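Local coordinates for protein 4-alpha-glucanotransferase (Aquifex aeolicus, PDB 1TZ7) that is an amylomaltase, a member of the 4-alpha-glucanotransferase family built around a parallel eight-stranded barrel-like sheet, at residues Leu305-Glu316 against Gly327-Phe338. Sequence-based numbering, arbitrary orientation.
Sequences LDHFRGFEAYWE and GRWVKAPGKTLF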
ATOM      1  N   LEU A 305       1.072   8.779   2.097  1.00 29.57           N
ATOM      2  CA  LEU A 305       0.897   9.359   0.780  1.00 31.32           C
ATOM      3  C   LEU A 305       2.100   9.057  -0.100  1.00 34.37           C
ATOM      4  O   LEU A 305       3.138   9.742  -0.037  1.00 30.26           O
ATOM      5  CB  LEU A 305       0.667  10.862   0.886  1.00 30.62           C
ATOM      6  CG  LEU A 305      -0.586  11.272   1.687  1.00 34.31           C
ATOM      7  CD1 LEU A 305      -0.646  12.771   1.842  1.00 34.92           C
ATOM      8  CD2 LEU A 305      -1.870  10.747   1.015  1.00 39.29           C
ATOM      9  N   ASP A 306       1.957   8.018  -0.910  1.00 30.27           N
ATOM     10  CA  ASP A 306       2.977   7.611  -1.856  1.00 27.97           C
ATOM     11  C   ASP A 306       3.352   8.765  -2.808  1.00 31.14           C
ATOM     12  O   ASP A 306       2.487   9.453  -3.332  1.00 32.92           O
ATOM     13  CB  ASP A 306       2.467   6.408  -2.655  1.00 34.81           C
ATOM     14  CG  ASP A 306       3.404   5.996  -3.751  1.00 41.73           C
ATOM     15  OD1 ASP A 306       4.519   5.521  -3.437  1.00 43.76           O
ATOM     16  OD2 ASP A 306       3.108   6.099  -4.970  1.00 49.92           O
ATOM     17  N   HIS A 307       4.655   8.954  -3.012  1.00 29.50           N
ATOM     18  CA  HIS A 307       5.168  10.012  -3.882  1.00 23.74           C
ATOM     19  C   HIS A 307       4.573  11.390  -3.506  1.00 27.13           C
ATOM     20  O   HIS A 307       4.040  12.111  -4.363  1.00 31.09           O
ATOM     21  CB  HIS A 307       4.885   9.688  -5.359  1.00 26.08           C
ATOM     22  CG  HIS A 307       5.689  10.511  -6.312  1.00 23.71           C
ATOM     23  ND1 HIS A 307       7.050  10.685  -6.175  1.00 27.26           N
ATOM     24  CD2 HIS A 307       5.326  11.225  -7.406  1.00 26.60           C
ATOM     25  CE1 HIS A 307       7.494  11.463  -7.148  1.00 24.62           C
ATOM     26  NE2 HIS A 307       6.469  11.803  -7.910  1.00 27.29           N
ATOM     27  N   PHE A 308       4.676  11.738  -2.224  1.00 28.26           N
ATOM     28  CA  PHE A 308       4.107  12.983  -1.704  1.00 28.22           C
ATOM     29  C   PHE A 308       4.566  14.213  -2.507  1.00 31.83           C
ATOM     30  O   PHE A 308       3.816  15.154  -2.679  1.00 27.24           O
ATOM     31  CB  PHE A 308       4.482  13.165  -0.229  1.00 28.94           C
ATOM     32  CG  PHE A 308       4.020  14.464   0.356  1.00 22.82           C
ATOM     33  CD1 PHE A 308       2.738  14.591   0.873  1.00 28.02           C
ATOM     34  CD2 PHE A 308       4.863  15.574   0.380  1.00 32.14           C
ATOM     35  CE1 PHE A 308       2.304  15.793   1.409  1.00 29.61           C
ATOM     36  CE2 PHE A 308       4.425  16.787   0.920  1.00 29.64           C
ATOM     37  CZ  PHE A 308       3.150  16.891   1.432  1.00 32.79           C
ATOM     38  N   ARG A 309       5.803  14.188  -2.992  1.00 26.16           N
ATOM     39  CA  ARG A 309       6.371  15.342  -3.689  1.00 26.74           C
ATOM     40  C   ARG A 309       5.572  15.688  -4.961  1.00 24.13           C
ATOM     41  O   ARG A 309       5.629  16.815  -5.452  1.00 27.32           O
ATOM     42  CB  ARG A 309       7.845  15.087  -4.037  1.00 32.03           C
ATOM     43  CG  ARG A 309       8.063  14.151  -5.230  1.00 32.44           C
ATOM     44  CD  ARG A 309       8.323  14.867  -6.541  1.00 24.75           C
ATOM     45  NE  ARG A 309       9.500  15.745  -6.470  1.00 31.28           N
ATOM     46  CZ  ARG A 309       9.456  17.085  -6.548  1.00 27.71           C
ATOM     47  NH1 ARG A 309      10.573  17.788  -6.469  1.00 40.81           N
ATOM     48  NH2 ARG A 309       8.295  17.717  -6.701  1.00 34.12           N
ATOM     49  N   GLY A 310       4.830  14.709  -5.482  1.00 26.11           N
ATOM     50  CA  GLY A 310       3.971  14.922  -6.638  1.00 22.92           C
ATOM     51  C   GLY A 310       2.845  15.937  -6.413  1.00 26.50           C
ATOM     52  O   GLY A 310       2.279  16.456  -7.369  1.00 26.96           O
ATOM     53  N   PHE A 311       2.518  16.208  -5.149  1.00 27.48           N
ATOM     54  CA  PHE A 311       1.484  17.194  -4.820  1.00 26.91           C
ATOM     55  C   PHE A 311       2.022  18.624  -4.960  1.00 28.22           C
ATOM     56  O   PHE A 311       1.253  19.573  -5.090  1.00 28.51           O
ATOM     57  CB  PHE A 311       0.957  16.965  -3.402  1.00 30.75           C
ATOM     58  CG  PHE A 311       0.199  15.666  -3.233  1.00 27.25           C
ATOM     59  CD1 PHE A 311       0.635  14.704  -2.332  1.00 29.85           C
ATOM     60  CD2 PHE A 311      -0.950  15.412  -3.974  1.00 30.11           C
ATOM     61  CE1 PHE A 311      -0.059  13.512  -2.174  1.00 35.42           C
ATOM     62  CE2 PHE A 311      -1.642  14.219  -3.819  1.00 29.65           C
ATOM     63  CZ  PHE A 311      -1.193  13.271  -2.914  1.00 30.87           C
ATOM     64  N   GLU A 312       3.345  18.765  -4.936  1.00 24.51           N
ATOM     65  CA  GLU A 312       3.992  20.050  -5.224  1.00 25.85           C
ATOM     66  C   GLU A 312       4.305  20.180  -6.711  1.00 25.90           C
ATOM     67  O   GLU A 312       4.012  21.197  -7.326  1.00 25.49           O
ATOM     68  CB  GLU A 312       5.285  20.187  -4.406  1.00 27.04           C
ATOM     69  CG  GLU A 312       5.909  21.583  -4.453  1.00 32.12           C
ATOM     70  CD  GLU A 312       6.832  21.779  -5.653  1.00 42.30           C
ATOM     71  OE1 GLU A 312       6.866  22.903  -6.208  1.00 39.07           O
ATOM     72  OE2 GLU A 312       7.519  20.812  -6.040  1.00 36.07           O
ATOM     73  N   ALA A 313       4.916  19.144  -7.274  1.00 25.07           N
ATOM     74  CA  ALA A 313       5.191  19.085  -8.711  1.00 28.40           C
ATOM     75  C   ALA A 313       5.437  17.637  -9.135  1.00 25.38           C
ATOM     76  O   ALA A 313       6.022  16.856  -8.389  1.00 25.94           O
ATOM     77  CB  ALA A 313       6.404  19.953  -9.058  1.00 31.26           C
ATOM     78  N   TYR A 314       4.986  17.287 -10.336  1.00 26.63           N
ATOM     79  CA  TYR A 314       5.094  15.913 -10.817  1.00 29.18           C
ATOM     80  C   TYR A 314       5.794  15.845 -12.170  1.00 22.17           C
ATOM     81  O   TYR A 314       5.711  16.774 -12.978  1.00 28.02           O
ATOM     82  CB  TYR A 314       3.709  15.265 -10.906  1.00 24.23           C
ATOM     83  CG  TYR A 314       2.801  15.875 -11.947  1.00 33.44           C
ATOM     84  CD1 TYR A 314       2.708  15.329 -13.221  1.00 41.55           C
ATOM     85  CD2 TYR A 314       2.023  16.995 -11.652  1.00 35.22           C
ATOM     86  CE1 TYR A 314       1.876  15.880 -14.177  1.00 42.77           C
ATOM     87  CE2 TYR A 314       1.188  17.555 -12.600  1.00 38.32           C
ATOM     88  CZ  TYR A 314       1.116  16.993 -13.864  1.00 36.56           C
ATOM     89  OH  TYR A 314       0.289  17.541 -14.814  1.00 36.95           O
ATOM     90  N   TRP A 315       6.482  14.738 -12.406  1.00 29.59           N
ATOM     91  CA  TRP A 315       7.201  14.530 -13.647  1.00 27.45           C
ATOM     92  C   TRP A 315       6.237  14.033 -14.733  1.00 25.34           C
ATOM     93  O   TRP A 315       5.558  13.018 -14.564  1.00 30.09           O
ATOM     94  CB  TRP A 315       8.336  13.526 -13.433  1.00 32.76           C
ATOM     95  CG  TRP A 315       9.274  13.398 -14.602  1.00 29.79           C
ATOM     96  CD1 TRP A 315       9.403  12.325 -15.432  1.00 36.75           C
ATOM     97  CD2 TRP A 315      10.222  14.372 -15.058  1.00 28.16           C
ATOM     98  NE1 TRP A 315      10.368  12.570 -16.379  1.00 29.91           N
ATOM     99  CE2 TRP A 315      10.886  13.822 -16.173  1.00 37.99           C
ATOM    100  CE3 TRP A 315      10.577  15.661 -14.640  1.00 40.72           C
ATOM    101  CZ2 TRP A 315      11.880  14.512 -16.871  1.00 35.12           C
ATOM    102  CZ3 TRP A 315      11.570  16.345 -15.341  1.00 48.77           C
ATOM    103  CH2 TRP A 315      12.204  15.767 -16.438  1.00 41.88           C
ATOM    104  N   GLU A 316       6.187  14.766 -15.838  1.00 18.88           N
ATOM    105  CA  GLU A 316       5.227  14.516 -16.905  1.00 30.99           C
ATOM    106  C   GLU A 316       5.967  14.284 -18.235  1.00 33.29           C
ATOM    107  O   GLU A 316       6.684  15.156 -18.705  1.00 36.95           O
ATOM    108  CB  GLU A 316       4.301  15.723 -17.039  1.00 33.78           C
ATOM    109  CG  GLU A 316       3.235  15.589 -18.101  1.00 41.93           C
ATOM    110  CD  GLU A 316       2.390  16.842 -18.229  1.00 33.60           C
ATOM    111  OE1 GLU A 316       1.381  16.961 -17.500  1.00 37.22           O
ATOM    112  OE2 GLU A 316       2.736  17.707 -19.053  1.00 45.28           O
ATOM    113  N   GLY A 327      10.863  14.398 -20.183  1.00 40.48           N
ATOM    114  CA  GLY A 327       9.724  14.928 -19.453  1.00 37.64           C
ATOM    115  C   GLY A 327       9.965  16.339 -18.946  1.00 40.26           C
ATOM    116  O   GLY A 327      10.899  17.018 -19.378  1.00 31.17           O
ATOM    117  N   ARG A 328       9.115  16.779 -18.024  1.00 38.36           N
ATOM    118  CA  ARG A 328       9.288  18.069 -17.364  1.00 35.14           C
ATOM    119  C   ARG A 328       8.534  18.106 -16.045  1.00 34.88           C
ATOM    120  O   ARG A 328       7.573  17.374 -15.850  1.00 23.93           O
ATOM    121  CB  ARG A 328       8.801  19.201 -18.264  1.00 40.63           C
ATOM    122  CG  ARG A 328       7.359  19.034 -18.756  1.00 45.45           C
ATOM    123  CD  ARG A 328       6.643  20.362 -19.042  1.00 50.64           C
ATOM    124  NE  ARG A 328       5.908  20.298 -20.231  1.00 62.11           N
ATOM    125  CZ  ARG A 328       4.596  20.126 -20.389  1.00 71.74           C
ATOM    126  NH1 ARG A 328       3.705  20.106 -19.392  1.00 74.45           N
ATOM    127  NH2 ARG A 328       4.181  20.051 -21.618  1.00 71.10           N
ATOM    128  N   TRP A 329       8.975  18.966 -15.142  1.00 29.11           N
ATOM    129  CA  TRP A 329       8.290  19.158 -13.881  1.00 29.28           C
ATOM    130  C   TRP A 329       7.098  20.091 -14.068  1.00 26.51           C
ATOM    131  O   TRP A 329       7.236  21.192 -14.589  1.00 31.94           O
ATOM    132  CB  TRP A 329       9.245  19.720 -12.832  1.00 33.55           C
ATOM    133  CG  TRP A 329      10.223  18.696 -12.305  1.00 28.59           C
ATOM    134  CD1 TRP A 329      11.575  18.662 -12.519  1.00 30.85           C
ATOM    135  CD2 TRP A 329       9.922  17.563 -11.483  1.00 29.25           C
ATOM    136  NE1 TRP A 329      12.128  17.578 -11.878  1.00 28.75           N
ATOM    137  CE2 TRP A 329      11.136  16.887 -11.234  1.00 26.44           C
ATOM    138  CE3 TRP A 329       8.744  17.046 -10.927  1.00 27.23           C
ATOM    139  CZ2 TRP A 329      11.204  15.727 -10.456  1.00 28.39           C
ATOM    140  CZ3 TRP A 329       8.818  15.890 -10.154  1.00 25.61           C
ATOM    141  CH2 TRP A 329      10.040  15.248  -9.929  1.00 31.91           C
ATOM    142  N   VAL A 330       5.926  19.631 -13.644  1.00 28.85           N
ATOM    143  CA  VAL A 330       4.705  20.417 -13.734  1.00 34.04           C
ATOM    144  C   VAL A 330       4.124  20.639 -12.338  1.00 33.56           C
ATOM    145  O   VAL A 330       3.883  19.683 -11.597  1.00 31.47           O
ATOM    146  CB  VAL A 330       3.648  19.709 -14.602  1.00 34.24           C
ATOM    147  CG1 VAL A 330       2.384  20.561 -14.715  1.00 43.22           C
ATOM    148  CG2 VAL A 330       4.216  19.397 -15.991  1.00 36.43           C
ATOM    149  N   LYS A 331       3.898  21.902 -11.987  1.00 29.88           N
ATOM    150  CA  LYS A 331       3.403  22.258 -10.655  1.00 33.25           C
ATOM    151  C   LYS A 331       1.983  21.746 -10.453  1.00 24.05           C
ATOM    152  O   LYS A 331       1.139  21.875 -11.333  1.00 28.38           O
ATOM    153  CB  LYS A 331       3.444  23.780 -10.455  1.00 34.67           C
ATOM    154  CG  LYS A 331       4.863  24.378 -10.469  1.00 50.54           C
ATOM    155  CD  LYS A 331       5.602  24.110  -9.160  1.00 71.68           C
ATOM    156  CE  LYS A 331       7.009  24.715  -9.173  1.00 75.56           C
ATOM    157  NZ  LYS A 331       8.024  23.799  -8.570  1.00 68.17           N
ATOM    158  N   ALA A 332       1.738  21.149  -9.286  1.00 24.03           N
ATOM    159  CA  ALA A 332       0.395  20.744  -8.873  1.00 30.85           C
ATOM    160  C   ALA A 332      -0.065  21.613  -7.683  1.00 30.54           C
ATOM    161  O   ALA A 332       0.757  22.188  -6.983  1.00 26.82           O
ATOM    162  CB  ALA A 332       0.394  19.259  -8.482  1.00 27.00           C
ATOM    163  N   PRO A 333      -1.376  21.694  -7.462  1.00 31.27           N
ATOM    164  CA  PRO A 333      -1.938  22.622  -6.473  1.00 28.42           C
ATOM    165  C   PRO A 333      -1.997  22.021  -5.059  1.00 30.70           C
ATOM    166  O   PRO A 333      -3.073  21.903  -4.487  1.00 29.59           O
ATOM    167  CB  PRO A 333      -3.344  22.871  -7.009  1.00 30.26           C
ATOM    168  CG  PRO A 333      -3.730  21.564  -7.663  1.00 34.81           C
ATOM    169  CD  PRO A 333      -2.427  20.913  -8.138  1.00 33.30           C
ATOM    170  N   GLY A 334      -0.840  21.656  -4.517  1.00 22.42           N
ATOM    171  CA  GLY A 334      -0.769  20.958  -3.248  1.00 25.98           C
ATOM    172  C   GLY A 334      -1.263  21.804  -2.091  1.00 24.60           C
ATOM    173  O   GLY A 334      -1.944  21.302  -1.196  1.00 24.25           O
ATOM    174  N   LYS A 335      -0.921  23.089  -2.106  1.00 22.27           N
ATOM    175  CA  LYS A 335      -1.337  24.005  -1.045  1.00 28.87           C
ATOM    176  C   LYS A 335      -2.866  24.077  -0.949  1.00 31.20           C
ATOM    177  O   LYS A 335      -3.431  24.011   0.136  1.00 27.78           O
ATOM    178  CB  LYS A 335      -0.758  25.406  -1.285  1.00 30.82           C
ATOM    179  CG  LYS A 335       0.616  25.643  -0.619  1.00 45.76           C
ATOM    180  CD  LYS A 335       1.747  25.719  -1.651  1.00 75.79           C
ATOM    181  CE  LYS A 335       1.902  27.123  -2.213  1.00 67.21           C
ATOM    182  NZ  LYS A 335       2.718  27.989  -1.319  1.00 65.07           N
ATOM    183  N   THR A 336      -3.525  24.206  -2.097  1.00 26.56           N
ATOM    184  CA  THR A 336      -4.987  24.292  -2.137  1.00 28.30           C
ATOM    185  C   THR A 336      -5.636  22.960  -1.770  1.00 27.71           C
ATOM    186  O   THR A 336      -6.651  22.929  -1.081  1.00 29.51           O
ATOM    187  CB  THR A 336      -5.474  24.749  -3.543  1.00 31.69           C
ATOM    188  OG1 THR A 336      -4.407  24.660  -4.489  1.00 47.20           O
ATOM    189  CG2 THR A 336      -5.828  26.214  -3.540  1.00 42.45           C
ATOM    190  N   LEU A 337      -5.041  21.864  -2.233  1.00 25.04           N
ATOM    191  CA  LEU A 337      -5.583  20.531  -1.983  1.00 25.44           C
ATOM    192  C   LEU A 337      -5.562  20.198  -0.504  1.00 28.70           C
ATOM    193  O   LEU A 337      -6.540  19.707   0.043  1.00 26.75           O
ATOM    194  CB  LEU A 337      -4.784  19.471  -2.754  1.00 30.73           C
ATOM    195  CG  LEU A 337      -5.020  18.017  -2.321  1.00 25.82           C
ATOM    196  CD1 LEU A 337      -6.440  17.600  -2.611  1.00 29.30           C
ATOM    197  CD2 LEU A 337      -4.037  17.081  -3.005  1.00 29.56           C
ATOM    198  N   PHE A 338      -4.439  20.447   0.143  1.00 22.87           N
ATOM    199  CA  PHE A 338      -4.265  20.001   1.506  1.00 25.12           C
ATOM    200  C   PHE A 338      -4.955  20.940   2.502  1.00 21.64           C
ATOM    201  O   PHE A 338      -5.337  20.516   3.580  1.00 28.31           O
ATOM    202  CB  PHE A 338      -2.787  19.824   1.837  1.00 25.77           C
ATOM    203  CG  PHE A 338      -2.236  18.495   1.404  1.00 31.59           C
ATOM    204  CD1 PHE A 338      -1.433  18.393   0.281  1.00 31.88           C
ATOM    205  CD2 PHE A 338      -2.542  17.343   2.107  1.00 28.46           C
ATOM    206  CE1 PHE A 338      -0.938  17.165  -0.120  1.00 32.63           C
ATOM    207  CE2 PHE A 338      -2.051  16.121   1.708  1.00 36.55           C
ATOM    208  CZ  PHE A 338      -1.250  16.033   0.595  1.00 34.93           C
TER
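W315 carries its CG opposite the backbone N (chi1 -171°) and W329 carries its own opposite the carbonyl carbon (chi1 -74°), and these two settings bring the two side chains across each other, ring planes 68° apart. The edge of W315 meets the face of W329 in a T-shaped pair, with W315 CZ3 3.7 Å from W329 CD1. The other face of W329 takes the guanidinium of R309 in an off-centre cation-pi contact, R309 NE lying 3.5 Å from W329 CH2. R309 is also held by polar bonds: its NE donates to the carbonyl of F357, and NH2 to A313 O and E312 OE2. E312 in turn presents the syn lone pair of OE1 to K331 NZ at 2.8 Å, which completes a chain of salt bridges, R309 to E312 to K331.

Beneath these side chains runs a beta hairpin, strands 313-318 and 328-331, at the edge of a four-stranded antiparallel sheet. Y314 and V330 form a hydrogen-bonded pair, and A332 N extends the ladder to E312 O at 3.0 Å, although that donor stands above the carbonyl plane. On the sheet face of Y314 and V330, V330 CB sits over the phenol ring, 4.0 Å from its centroid. E316 OE2 reaches R328 NH1 at 2.6 Å, while E316 OE1 accepts from Y314 OH and pairs with K246.

At the hairpin's open end, the 3-10 turn 308-311, leading into its first strand, packs on helix 334-344, which follows its second. F338 directs its edge at the face of F311 and meets F308 obliquely; L305 CD1 touches F338 CZ at 3.5 Å, linking this aromatic cluster to strand 302-305 of the eight-stranded parallel sheet.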